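Local coordinates for protein beta-glucuronidase (PDB 6U7J) that hydrolyses beta-glucuronides as a gut-microbial glycoside hydrolase of family 2, and probably takes part in reactivating estrogens from their glucuronide conjugates, at residues Q460-V465 with K497-P501; I483-K488 with N535-E541. The contacts are given in a common frame with arbitrary orientation. Residue numbers count along the deposited sequence, not the author numbering.

Contact 1: Q460-V465 with K497-P501; sequences QFFDVV and KYGKP
The ammonium group of Lys500 donates a hydrogen bond, NZ of Lys500 to O of Phe462 at 2.8 Å. Lys500 has chi1 m, chi2 and chi3 near t and chi4 m, which lays the chain along residues 460-463. A backbone bond follows, from N of Val465 to O of Pro501 at 3.0 Å with an N-H...O angle of 163°; in this parallel pairing Val465 also bonds Ile503. The CA atoms of Val464 and Pro501 are 5.5 Å apart, those of Gln460 and Tyr498 6.1 Å. Helix 480-498 ends at Tyr498; Gly499, with positive phi (72/22), is the first residue to leave helical angles, and Lys500 and Pro501 are extended. CG2 of Val465 (chi1 t) lies 4.0 Å from CB of Lys500 and 4.1 Å from CB of Tyr498. The Tyr498 ring (chi1 m) reaches the 3-10 end at 460-461, with CE1 of Tyr498 3.4 Å from N of Gln460; NE2 of Gln460 bonds Lys457. This beta-alpha-beta crossover of the TIM barrel leads from strand 465-468 through helix 480-498 into the neighbouring parallel strand 502-506; Asp463 pairs with Arg437 of helix 424-439, and Val464 packs on Leu287 of strand 285-287.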
# COMPACT_ATOMS: atom_id res chain seq x y z
N GLN B 460 16.05 -9.61 41.33
CA GLN B 460 16.98 -9.24 42.41
C GLN B 460 18.43 -9.60 42.07
O GLN B 460 19.34 -8.99 42.64
CB GLN B 460 16.57 -9.92 43.72
CG GLN B 460 16.68 -11.44 43.71
CD GLN B 460 15.43 -12.11 43.16
OE1 GLN B 460 14.57 -11.44 42.59
NE2 GLN B 460 15.32 -13.42 43.33
N PHE B 461 18.66 -10.54 41.15
CA PHE B 461 20.02 -10.93 40.80
C PHE B 461 20.68 -9.97 39.81
O PHE B 461 21.88 -10.11 39.56
CB PHE B 461 20.04 -12.35 40.21
CG PHE B 461 19.43 -13.39 41.12
CD1 PHE B 461 19.85 -13.52 42.43
CD2 PHE B 461 18.44 -14.24 40.66
CE1 PHE B 461 19.29 -14.48 43.27
CE2 PHE B 461 17.88 -15.20 41.49
CZ PHE B 461 18.31 -15.32 42.80
N PHE B 462 19.94 -9.03 39.23
CA PHE B 462 20.45 -8.18 38.16
C PHE B 462 20.95 -6.86 38.72
O PHE B 462 20.58 -6.44 39.82
CB PHE B 462 19.38 -7.91 37.10
CG PHE B 462 18.81 -9.15 36.47
CD1 PHE B 462 19.58 -10.30 36.35
CD2 PHE B 462 17.51 -9.16 35.98
CE1 PHE B 462 19.05 -11.45 35.76
CE2 PHE B 462 16.98 -10.29 35.39
CZ PHE B 462 17.75 -11.44 35.28
N ASP B 463 21.79 -6.19 37.93
CA ASP B 463 22.24 -4.84 38.25
C ASP B 463 21.32 -3.78 37.67
O ASP B 463 21.24 -2.67 38.22
CB ASP B 463 23.67 -4.65 37.74
CG ASP B 463 24.62 -5.74 38.26
OD1 ASP B 463 24.74 -5.86 39.50
OD2 ASP B 463 25.21 -6.48 37.45
N VAL B 464 20.62 -4.08 36.58
CA VAL B 464 19.62 -3.20 36.00
C VAL B 464 18.36 -4.02 35.79
O VAL B 464 18.43 -5.20 35.42
CB VAL B 464 20.10 -2.58 34.67
CG1 VAL B 464 18.97 -1.79 33.98
CG2 VAL B 464 21.30 -1.69 34.90
N VAL B 465 17.20 -3.42 36.06
CA VAL B 465 15.92 -4.06 35.78
C VAL B 465 15.43 -3.61 34.41
O VAL B 465 15.37 -2.40 34.13
CB VAL B 465 14.89 -3.74 36.88
CG1 VAL B 465 13.50 -4.24 36.47
CG2 VAL B 465 15.32 -4.35 38.19
N LYS B 497 10.17 -2.37 44.24
CA LYS B 497 10.37 -3.77 44.61
C LYS B 497 11.85 -4.14 44.63
O LYS B 497 12.27 -4.96 45.47
CB LYS B 497 9.61 -4.68 43.66
CG LYS B 497 9.90 -6.16 43.87
CD LYS B 497 8.85 -7.09 43.26
CE LYS B 497 9.06 -8.51 43.77
NZ LYS B 497 8.58 -9.55 42.82
N TYR B 498 12.66 -3.57 43.74
CA TYR B 498 14.05 -3.99 43.58
C TYR B 498 15.08 -2.89 43.81
O TYR B 498 16.26 -3.22 44.00
CB TYR B 498 14.29 -4.59 42.18
CG TYR B 498 13.48 -5.84 41.92
CD1 TYR B 498 13.85 -7.05 42.47
CD2 TYR B 498 12.35 -5.80 41.12
CE1 TYR B 498 13.12 -8.20 42.25
CE2 TYR B 498 11.60 -6.95 40.88
CZ TYR B 498 12.00 -8.15 41.44
OH TYR B 498 11.27 -9.29 41.22
N GLY B 499 14.69 -1.62 43.76
CA GLY B 499 15.62 -0.58 44.12
C GLY B 499 16.73 -0.32 43.13
O GLY B 499 17.75 0.25 43.49
N LYS B 500 16.53 -0.71 41.87
CA LYS B 500 17.54 -0.58 40.83
C LYS B 500 17.06 0.37 39.73
O LYS B 500 15.86 0.62 39.59
CB LYS B 500 17.85 -1.96 40.24
CG LYS B 500 18.59 -2.90 41.21
CD LYS B 500 18.42 -4.35 40.80
CE LYS B 500 18.65 -5.31 41.96
NZ LYS B 500 20.08 -5.32 42.35
N PRO B 501 17.98 0.91 38.93
CA PRO B 501 17.56 1.65 37.73
C PRO B 501 16.81 0.74 36.77
O PRO B 501 17.02 -0.48 36.73
CB PRO B 501 18.88 2.13 37.12
CG PRO B 501 19.92 1.95 38.17
CD PRO B 501 19.45 0.85 39.06

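Contact 2: I483-K488 with N535-E541; sequences IYPSLK and NNKAMDE
A very short hydrogen bond, OH of Tyr484 to OE1 of Glu541 at 2.5 Å, joins two outer helices of the TIM barrel, 480-498 and 525-540. Over their short segments the axes approach to 7.7 Å and cross at -41°, with both N-to-C directions running broadly the same way, as expected of successive helices in a beta/alpha barrel. Residues 483-488 are helical, kinked at Pro485, whose N cannot bond to the preceding turn; Glu541 (phi/psi -94/7) is no longer helical. The nearest pair of CA atoms is Lys488 and Ala538, 4.7 Å apart. The small Ala538 permits this: its CB lies 3.6 Å from O of Tyr484, 3.6 Å from CB of Leu487 and 3.5 Å from N of Lys488. On the buried side Leu487 (chi1 t, chi2 p) brings CD2 to 4.0 Å from CG of Met539 and to 3.3 Å from OD1 of Asn535, an oxygen that CG2 of Ile483 also approaches at 3.3 Å. Towards solvent, Tyr484 (chi1 154°) presents one ring face to the Lys537 chain, giving a cation-pi contact with NZ of Lys537 4.3 Å from the ring centroid and 17° off its normal. Lys488, with chi1 to chi3 t and chi4 p, adds to this polar cluster through a salt bridge from its NZ to OE1 of Glu541 at 3.5 Å.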
# COMPACT_ATOMS: atom_id res chain seq x y z
N ILE B 483 -2.53 4.62 28.70
CA ILE B 483 -1.12 4.24 28.54
C ILE B 483 -0.26 4.90 29.61
O ILE B 483 0.43 4.23 30.38
CB ILE B 483 -0.61 4.60 27.13
CG1 ILE B 483 -1.40 3.87 26.04
CG2 ILE B 483 0.90 4.28 27.01
CD1 ILE B 483 -0.99 4.29 24.66
N TYR B 484 -0.26 6.23 29.64
CA TYR B 484 0.58 6.96 30.58
C TYR B 484 0.34 6.53 32.03
O TYR B 484 1.33 6.23 32.73
CB TYR B 484 0.39 8.47 30.39
CG TYR B 484 0.67 9.27 31.64
CD1 TYR B 484 1.96 9.39 32.13
CD2 TYR B 484 -0.37 9.91 32.33
CE1 TYR B 484 2.24 10.13 33.26
CE2 TYR B 484 -0.11 10.64 33.47
CZ TYR B 484 1.20 10.75 33.94
OH TYR B 484 1.48 11.48 35.07
N PRO B 485 -0.89 6.47 32.54
CA PRO B 485 -1.07 5.99 33.92
C PRO B 485 -0.57 4.57 34.14
O PRO B 485 0.08 4.30 35.15
CB PRO B 485 -2.59 6.07 34.13
CG PRO B 485 -3.05 7.04 33.14
CD PRO B 485 -2.18 6.88 31.95
N SER B 486 -0.86 3.66 33.20
CA SER B 486 -0.48 2.27 33.41
C SER B 486 1.03 2.11 33.49
O SER B 486 1.53 1.34 34.32
CB SER B 486 -1.05 1.39 32.30
OG SER B 486 -2.46 1.39 32.35
N LEU B 487 1.77 2.80 32.63
CA LEU B 487 3.21 2.61 32.62
C LEU B 487 3.86 3.28 33.82
O LEU B 487 4.76 2.70 34.44
CB LEU B 487 3.82 3.12 31.31
CG LEU B 487 5.30 2.73 31.19
CD1 LEU B 487 5.48 1.22 31.12
CD2 LEU B 487 5.99 3.41 30.01
N LYS B 488 3.43 4.50 34.17
CA LYS B 488 3.97 5.17 35.35
C LYS B 488 3.78 4.31 36.59
O LYS B 488 4.71 4.11 37.37
CB LYS B 488 3.32 6.53 35.55
CG LYS B 488 4.02 7.41 36.59
CD LYS B 488 3.30 8.75 36.72
CE LYS B 488 3.81 9.58 37.91
NZ LYS B 488 5.28 9.55 37.96
N ASN B 535 3.69 6.51 26.37
CA ASN B 535 4.65 5.75 27.16
C ASN B 535 5.82 6.64 27.57
O ASN B 535 6.23 6.64 28.73
CB ASN B 535 5.13 4.52 26.39
CG ASN B 535 4.13 3.38 26.45
OD1 ASN B 535 3.85 2.84 27.52
ND2 ASN B 535 3.55 3.03 25.29
N ASN B 536 6.32 7.46 26.64
CA ASN B 536 7.45 8.33 26.94
C ASN B 536 7.10 9.31 28.05
O ASN B 536 7.96 9.65 28.88
CB ASN B 536 7.89 9.06 25.68
CG ASN B 536 8.71 8.18 24.76
OD1 ASN B 536 9.10 7.08 25.14
ND2 ASN B 536 8.98 8.66 23.55
N LYS B 537 5.85 9.78 28.07
CA LYS B 537 5.40 10.68 29.13
C LYS B 537 5.56 10.03 30.49
O LYS B 537 5.99 10.67 31.45
CB LYS B 537 3.95 11.07 28.89
CG LYS B 537 3.47 12.21 29.76
CD LYS B 537 1.99 12.45 29.56
CE LYS B 537 1.29 12.61 30.91
NZ LYS B 537 0.45 13.84 30.97
N ALA B 538 5.22 8.74 30.59
CA ALA B 538 5.34 8.03 31.86
C ALA B 538 6.79 8.00 32.33
O ALA B 538 7.09 8.33 33.48
CB ALA B 538 4.80 6.61 31.71
N MET B 539 7.71 7.61 31.45
CA MET B 539 9.11 7.50 31.84
C MET B 539 9.70 8.85 32.20
O MET B 539 10.57 8.94 33.07
CB MET B 539 9.91 6.85 30.72
CG MET B 539 9.43 5.47 30.32
SD MET B 539 10.46 4.84 28.96
CE MET B 539 9.29 4.94 27.60
N ASP B 540 9.25 9.91 31.53
CA ASP B 540 9.77 11.24 31.82
C ASP B 540 9.43 11.69 33.24
O ASP B 540 10.10 12.59 33.76
CB ASP B 540 9.26 12.23 30.79
CG ASP B 540 10.01 12.14 29.48
OD1 ASP B 540 11.08 11.49 29.46
OD2 ASP B 540 9.53 12.72 28.48
N GLU B 541 8.43 11.09 33.87
CA GLU B 541 8.07 11.44 35.25
C GLU B 541 8.73 10.53 36.29
O GLU B 541 8.41 10.65 37.47
CB GLU B 541 6.55 11.40 35.41
CG GLU B 541 5.88 12.49 34.62
CD GLU B 541 4.38 12.58 34.84
OE1 GLU B 541 3.83 11.86 35.71
OE2 GLU B 541 3.75 13.38 34.11

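In the fold
Both contacts use helix 480-498: contact 2 engages its earlier part, contact 1 its C-terminal end. Their centres lie 19 Å apart and their nearest atoms about 10 Å. Contact 1 joins the 3-10 turn and loop leading into strand 465-468 to the end of helix 480-498 and the loop after it, and its hydrogen bonds end on main-chain carbonyls. Contact 2 joins helix to helix on the barrel's outer layer, burying more surface (502 against 399 Å²), and its polar links run between side chains. Each is partly buried: valines and Pro501 form the inner side of one, Leu487, Ala538 and Met539 that of the other. Along the chain their segments alternate, spanning successive beta/alpha units.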